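4-amino-4-deoxy-L-arabinose transferase or related glycosyltransferases of PMT family (Cupriavidus metallidurans, PDB 5EZM) probably transfers 4-amino-4-deoxy-L-arabinose from a polyprenyl phosphate carrier to lipid A, as a zinc-binding membrane glycosyltransferase of the GT-C fold. Local coordinates at residues Arg79-Lys84 with Val516-Val521; Val415-Met420 with Leu448-Ala453. All coordinates share one frame; numbering follows the deposited sequence.

How the contacts relate
Contact 1 lies at the surface and contact 2 is buried, with their centres about 43 Å apart on opposite sides of the chain's centre. The first brings the short hairpin 79-84 against a loop of the C-terminal domain, 432 residues further on, whereas the second pairs two helices, 403-430 and 435-456, that follow each other in the chain and are predicted to span the membrane. The two share no helix or strand. Their chemistry differs with their place: contact 1 relies on a salt bridge, stacked guanidinium groups and a water, contact 2 on alanine, glycine, valine and a methionine methyl over an aromatic ring.

Contact 1: residues Arg79-Lys84 with Val516-Val521; sequences RYNALK and VEPQRV
Glu517 OE1 is gripped by Arg79 NH1 at 2.6 Å and by a water that also accepts a hydrogen bond from the backbone N of Lys84. Arg79 meets the carboxylate end-on, its NH2 reaching Glu517 OE2 at 3.0 Å; both oxygens use their syn lone pairs, and the two flat groups are nearly coplanar, 9° apart. The Arg79 chain, extended from CG to NE, carries the guanidinium back over its own turn, where NH1 also bonds to Ala82 O at 2.9 Å from above the carbonyl plane. Arg520, bent at chi3 (70°), lays its guanidinium against that of Arg79, centres 4.5 Å apart; its long bridge to Glu517, by charge alone, would partly offset their repulsion. Replacing Arg79 by a methionine would probably leave the Glu517 carboxylate without its paired N-H donors and the Arg520 guanidinium without its stacking partner. Apart from the charged groups, Leu83 CD1 packs on Val521 CG2 at 3.6 Å. Lys84 crosses Val516 and Glu517 at about a right angle on its way to a salt bridge with Glu260. The type I' turn thus sits between helix 58-72, whose Glu68 binds its backbone, and the loop after helix 511-516, with Met503 of strand 502-504 touching Leu83 and Val521.

Contact 2: residues Val415-Met420 with Leu448-Ala453; sequences VAFVVM and LGFTVA
Met420 sets CG opposite its carbonyl carbon (chi1 -69°) and runs extended from there, which carries its methyl across to Phe450, whose own first torsion, with CG likewise anti to the carbonyl carbon, swings the ring back toward helix 403-430 although its CB leaves the backbone in the other direction. CE stands 3.4 Å from the ring centroid and only 6° off the normal, a CH-pi contact over the middle of one face. The sulfur follows at a distance, SD lying 4.6 Å from the same centroid, so that the pair is also a Met-aromatic contact.

Beside this pair the two helical segments run antiparallel at 175°, their axes approaching to 7.8 Å. Such closeness is consistent with the small residues at the interface: Ala416 and Gly449 have the nearest CA atoms, 4.4 Å apart. Ala416 CB comes up to Gly449 O and also packs against Ala453 CB at 3.9 Å. Val419 turns CG1 onto the bare CA of Gly449, at 3.5 Å, while its CG2 flanks Leu448 CB. Further along, Val452 CG1 meets Val415 CG1 at 4.0 Å, the two valines crossing at about a right angle.

Val452 and Phe450 also line pockets for bound monoolein-like lipids, and Ala453 O accepts a hydrogen bond from Tyr409 of the facing helix. Within the contact itself, the chemistry is that of methyl groups and a ring face, packed also on the glycine backbone, consistent with transmembrane helices held together by close shape fit and dispersion, without paired charges.

Contact 1: residues Arg79-Lys84 with Val516-Val521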
loop_
_atom_site.group_PDB
_atom_site.type_symbol
_atom_site.label_atom_id
_atom_site.label_comp_id
_atom_site.label_asym_id
_atom_site.label_seq_id
_atom_site.Cartn_x
_atom_site.Cartn_y
_atom_site.Cartn_z
ATOM N N ARG A 79 -9.567 -6.411 15.557
ATOM C CA ARG A 79 -10.480 -5.392 16.051
ATOM C C ARG A 79 -10.046 -4.011 15.584
ATOM O O ARG A 79 -8.849 -3.716 15.499
ATOM C CB ARG A 79 -10.578 -5.424 17.579
ATOM C CG ARG A 79 -11.333 -6.629 18.106
ATOM C CD ARG A 79 -11.643 -6.506 19.587
ATOM N NE ARG A 79 -12.345 -7.686 20.076
ATOM C CZ ARG A 79 -13.668 -7.801 20.122
ATOM N NH1 ARG A 79 -14.436 -6.798 19.716
ATOM N NH2 ARG A 79 -14.224 -8.916 20.575
ATOM N N TYR A 80 -11.031 -3.173 15.273
ATOM C CA TYR A 80 -10.811 -1.793 14.855
ATOM C C TYR A 80 -11.692 -0.916 15.734
ATOM O O TYR A 80 -12.925 -0.983 15.648
ATOM C CB TYR A 80 -11.137 -1.604 13.370
ATOM C CG TYR A 80 -10.750 -0.256 12.794
ATOM C CD1 TYR A 80 -9.670 0.457 13.297
ATOM C CD2 TYR A 80 -11.474 0.306 11.750
ATOM C CE1 TYR A 80 -9.313 1.691 12.769
ATOM C CE2 TYR A 80 -11.129 1.542 11.218
ATOM C CZ TYR A 80 -10.048 2.232 11.732
ATOM O OH TYR A 80 -9.700 3.461 11.207
ATOM N N ASN A 81 -11.057 -0.108 16.584
ATOM C CA ASN A 81 -11.753 0.685 17.596
ATOM C C ASN A 81 -12.603 -0.216 18.491
ATOM O O ASN A 81 -13.796 0.019 18.702
ATOM C CB ASN A 81 -12.582 1.794 16.948
ATOM C CG ASN A 81 -11.717 2.787 16.191
ATOM O OD1 ASN A 81 -11.169 3.722 16.777
ATOM N ND2 ASN A 81 -11.578 2.582 14.884
ATOM N N ALA A 82 -11.967 -1.274 18.997
ATOM C CA ALA A 82 -12.548 -2.207 19.955
ATOM C C ALA A 82 -13.637 -3.063 19.321
ATOM O O ALA A 82 -14.227 -3.914 19.993
ATOM C CB ALA A 82 -13.097 -1.463 21.179
ATOM N N LEU A 83 -13.897 -2.874 18.030
ATOM C CA LEU A 83 -14.954 -3.595 17.339
ATOM C C LEU A 83 -14.371 -4.582 16.338
ATOM O O LEU A 83 -13.351 -4.313 15.698
ATOM C CB LEU A 83 -15.897 -2.632 16.615
ATOM C CG LEU A 83 -16.619 -1.617 17.492
ATOM C CD1 LEU A 83 -17.413 -0.674 16.611
ATOM C CD2 LEU A 83 -17.519 -2.325 18.491
ATOM N N LYS A 84 -15.040 -5.728 16.209
ATOM C CA LYS A 84 -14.593 -6.769 15.291
ATOM C C LYS A 84 -14.499 -6.226 13.873
ATOM O O LYS A 84 -15.426 -5.577 13.377
ATOM C CB LYS A 84 -15.546 -7.964 15.332
ATOM C CG LYS A 84 -15.558 -8.716 16.649
ATOM C CD LYS A 84 -16.493 -9.908 16.580
ATOM C CE LYS A 84 -16.433 -10.730 17.853
ATOM N NZ LYS A 84 -17.188 -12.012 17.726
ATOM N N VAL A 516 -22.782 -7.134 16.183
ATOM C CA VAL A 516 -22.552 -8.404 16.865
ATOM C C VAL A 516 -22.140 -8.209 18.318
ATOM O O VAL A 516 -22.253 -9.148 19.116
ATOM C CB VAL A 516 -21.492 -9.240 16.129
ATOM C CG1 VAL A 516 -22.005 -9.652 14.757
ATOM C CG2 VAL A 516 -20.198 -8.459 16.006
ATOM N N GLU A 517 -21.661 -7.024 18.683
ATOM C CA GLU A 517 -21.333 -6.684 20.068
ATOM C C GLU A 517 -21.943 -5.326 20.389
ATOM O O GLU A 517 -21.230 -4.326 20.544
ATOM C CB GLU A 517 -19.819 -6.685 20.293
ATOM C CG GLU A 517 -19.192 -8.078 20.303
ATOM C CD GLU A 517 -17.683 -8.056 20.508
ATOM O OE1 GLU A 517 -17.033 -7.069 20.101
ATOM O OE2 GLU A 517 -17.146 -9.029 21.079
ATOM N N PRO A 518 -23.274 -5.256 20.504
ATOM C CA PRO A 518 -23.935 -3.951 20.666
ATOM C C PRO A 518 -23.688 -3.286 22.011
ATOM O O PRO A 518 -23.994 -2.095 22.151
ATOM C CB PRO A 518 -25.419 -4.290 20.484
ATOM C CG PRO A 518 -25.524 -5.712 20.917
ATOM C CD PRO A 518 -24.240 -6.368 20.496
ATOM N N GLN A 519 -23.150 -4.001 22.998
ATOM C CA GLN A 519 -22.853 -3.406 24.295
ATOM C C GLN A 519 -21.606 -2.531 24.276
ATOM O O GLN A 519 -21.238 -1.984 25.322
ATOM C CB GLN A 519 -22.701 -4.500 25.355
ATOM C CG GLN A 519 -23.995 -5.240 25.663
ATOM C CD GLN A 519 -23.856 -6.211 26.820
ATOM O OE1 GLN A 519 -22.757 -6.441 27.325
ATOM N NE2 GLN A 519 -24.974 -6.785 27.247
ATOM N N ARG A 520 -20.956 -2.382 23.123
ATOM C CA ARG A 520 -19.756 -1.569 22.987
ATOM C C ARG A 520 -19.984 -0.342 22.114
ATOM O O ARG A 520 -19.017 0.341 21.753
ATOM C CB ARG A 520 -18.617 -2.412 22.409
ATOM C CG ARG A 520 -18.514 -3.808 22.999
ATOM C CD ARG A 520 -17.520 -4.660 22.226
ATOM N NE ARG A 520 -16.142 -4.220 22.420
ATOM C CZ ARG A 520 -15.261 -4.849 23.191
ATOM N NH1 ARG A 520 -15.613 -5.954 23.836
ATOM N NH2 ARG A 520 -14.026 -4.380 23.313
ATOM N N VAL A 521 -21.235 -0.040 21.778
ATOM C CA VAL A 521 -21.553 0.955 20.759
ATOM C C VAL A 521 -22.896 1.593 21.099
ATOM O O VAL A 521 -23.798 0.931 21.621
ATOM C CB VAL A 521 -21.548 0.302 19.356
ATOM C CG1 VAL A 521 -22.505 0.998 18.406
ATOM C CG2 VAL A 521 -20.141 0.301 18.780
HETATM O O HOH W 1 -17.365 -6.208 17.363
#

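Contact 2: residues Val415-Met420 with Leu448-Ala453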
loop_
_atom_site.group_PDB
_atom_site.type_symbol
_atom_site.label_atom_id
_atom_site.label_comp_id
_atom_site.label_asym_id
_atom_site.label_seq_id
_atom_site.Cartn_x
_atom_site.Cartn_y
_atom_site.Cartn_z
ATOM N N VAL A 415 9.374 21.110 -7.291
ATOM C CA VAL A 415 10.691 20.617 -6.897
ATOM C C VAL A 415 10.879 19.176 -7.358
ATOM O O VAL A 415 11.955 18.798 -7.840
ATOM C CB VAL A 415 10.884 20.756 -5.374
ATOM C CG1 VAL A 415 12.100 19.968 -4.907
ATOM C CG2 VAL A 415 11.028 22.220 -4.988
ATOM N N ALA A 416 9.832 18.355 -7.232
ATOM C CA ALA A 416 9.929 16.958 -7.649
ATOM C C ALA A 416 10.261 16.848 -9.135
ATOM O O ALA A 416 11.188 16.126 -9.529
ATOM C CB ALA A 416 8.628 16.222 -7.325
ATOM N N PHE A 417 9.522 17.568 -9.982
ATOM C CA PHE A 417 9.844 17.510 -11.404
ATOM C C PHE A 417 11.210 18.123 -11.693
ATOM O O PHE A 417 11.874 17.724 -12.659
ATOM C CB PHE A 417 8.752 18.190 -12.228
ATOM C CG PHE A 417 7.507 17.359 -12.374
ATOM C CD1 PHE A 417 7.529 16.187 -13.111
ATOM C CD2 PHE A 417 6.323 17.744 -11.767
ATOM C CE1 PHE A 417 6.391 15.415 -13.244
ATOM C CE2 PHE A 417 5.179 16.976 -11.896
ATOM C CZ PHE A 417 5.213 15.810 -12.636
ATOM N N VAL A 418 11.661 19.065 -10.862
ATOM C CA VAL A 418 12.979 19.653 -11.075
ATOM C C VAL A 418 14.073 18.623 -10.810
ATOM O O VAL A 418 15.016 18.487 -11.596
ATOM C CB VAL A 418 13.163 20.918 -10.216
ATOM C CG1 VAL A 418 14.633 21.298 -10.131
ATOM C CG2 VAL A 418 12.375 22.071 -10.814
ATOM N N VAL A 419 13.962 17.872 -9.710
ATOM C CA VAL A 419 14.983 16.862 -9.441
ATOM C C VAL A 419 14.902 15.742 -10.474
ATOM O O VAL A 419 15.933 15.163 -10.850
ATOM C CB VAL A 419 14.885 16.335 -7.991
ATOM C CG1 VAL A 419 13.502 15.855 -7.670
ATOM C CG2 VAL A 419 15.889 15.217 -7.745
ATOM N N MET A 420 13.701 15.437 -10.975
ATOM C CA MET A 420 13.604 14.522 -12.111
ATOM C C MET A 420 14.414 15.039 -13.296
ATOM O O MET A 420 15.188 14.292 -13.909
ATOM C CB MET A 420 12.145 14.322 -12.517
ATOM C CG MET A 420 11.314 13.543 -11.523
ATOM S SD MET A 420 9.620 13.328 -12.103
ATOM C CE MET A 420 8.816 12.809 -10.588
ATOM N N LEU A 448 14.055 9.707 -6.353
ATOM C CA LEU A 448 14.111 10.867 -5.470
ATOM C C LEU A 448 13.002 11.859 -5.802
ATOM O O LEU A 448 12.427 12.482 -4.903
ATOM C CB LEU A 448 15.482 11.537 -5.563
ATOM C CG LEU A 448 16.684 10.714 -5.088
ATOM C CD1 LEU A 448 17.973 11.511 -5.225
ATOM C CD2 LEU A 448 16.492 10.238 -3.659
ATOM N N GLY A 449 12.677 12.004 -7.086
ATOM C CA GLY A 449 11.625 12.903 -7.513
ATOM C C GLY A 449 10.268 12.536 -6.953
ATOM O O GLY A 449 9.627 13.342 -6.270
ATOM N N PHE A 450 9.821 11.310 -7.228
ATOM C CA PHE A 450 8.529 10.878 -6.712
ATOM C C PHE A 450 8.534 10.792 -5.192
ATOM O O PHE A 450 7.484 10.971 -4.562
ATOM C CB PHE A 450 8.136 9.541 -7.336
ATOM C CG PHE A 450 7.755 9.649 -8.784
ATOM C CD1 PHE A 450 6.523 10.166 -9.150
ATOM C CD2 PHE A 450 8.630 9.249 -9.777
ATOM C CE1 PHE A 450 6.168 10.274 -10.479
ATOM C CE2 PHE A 450 8.279 9.356 -11.108
ATOM C CZ PHE A 450 7.045 9.870 -11.458
ATOM N N THR A 451 9.694 10.533 -4.586
ATOM C CA THR A 451 9.785 10.597 -3.132
ATOM C C THR A 451 9.481 12.005 -2.639
ATOM O O THR A 451 8.717 12.191 -1.685
ATOM C CB THR A 451 11.166 10.143 -2.659
ATOM O OG1 THR A 451 11.327 8.743 -2.920
ATOM C CG2 THR A 451 11.325 10.394 -1.165
ATOM N N VAL A 452 10.060 13.017 -3.292
ATOM C CA VAL A 452 9.744 14.398 -2.935
ATOM C C VAL A 452 8.263 14.675 -3.153
ATOM O O VAL A 452 7.617 15.351 -2.344
ATOM C CB VAL A 452 10.626 15.379 -3.730
ATOM C CG1 VAL A 452 10.151 16.810 -3.513
ATOM C CG2 VAL A 452 12.082 15.233 -3.322
ATOM N N ALA A 453 7.695 14.147 -4.241
ATOM C CA ALA A 453 6.272 14.349 -4.488
ATOM C C ALA A 453 5.417 13.722 -3.394
ATOM O O ALA A 453 4.346 14.247 -3.067
ATOM C CB ALA A 453 5.889 13.789 -5.856
#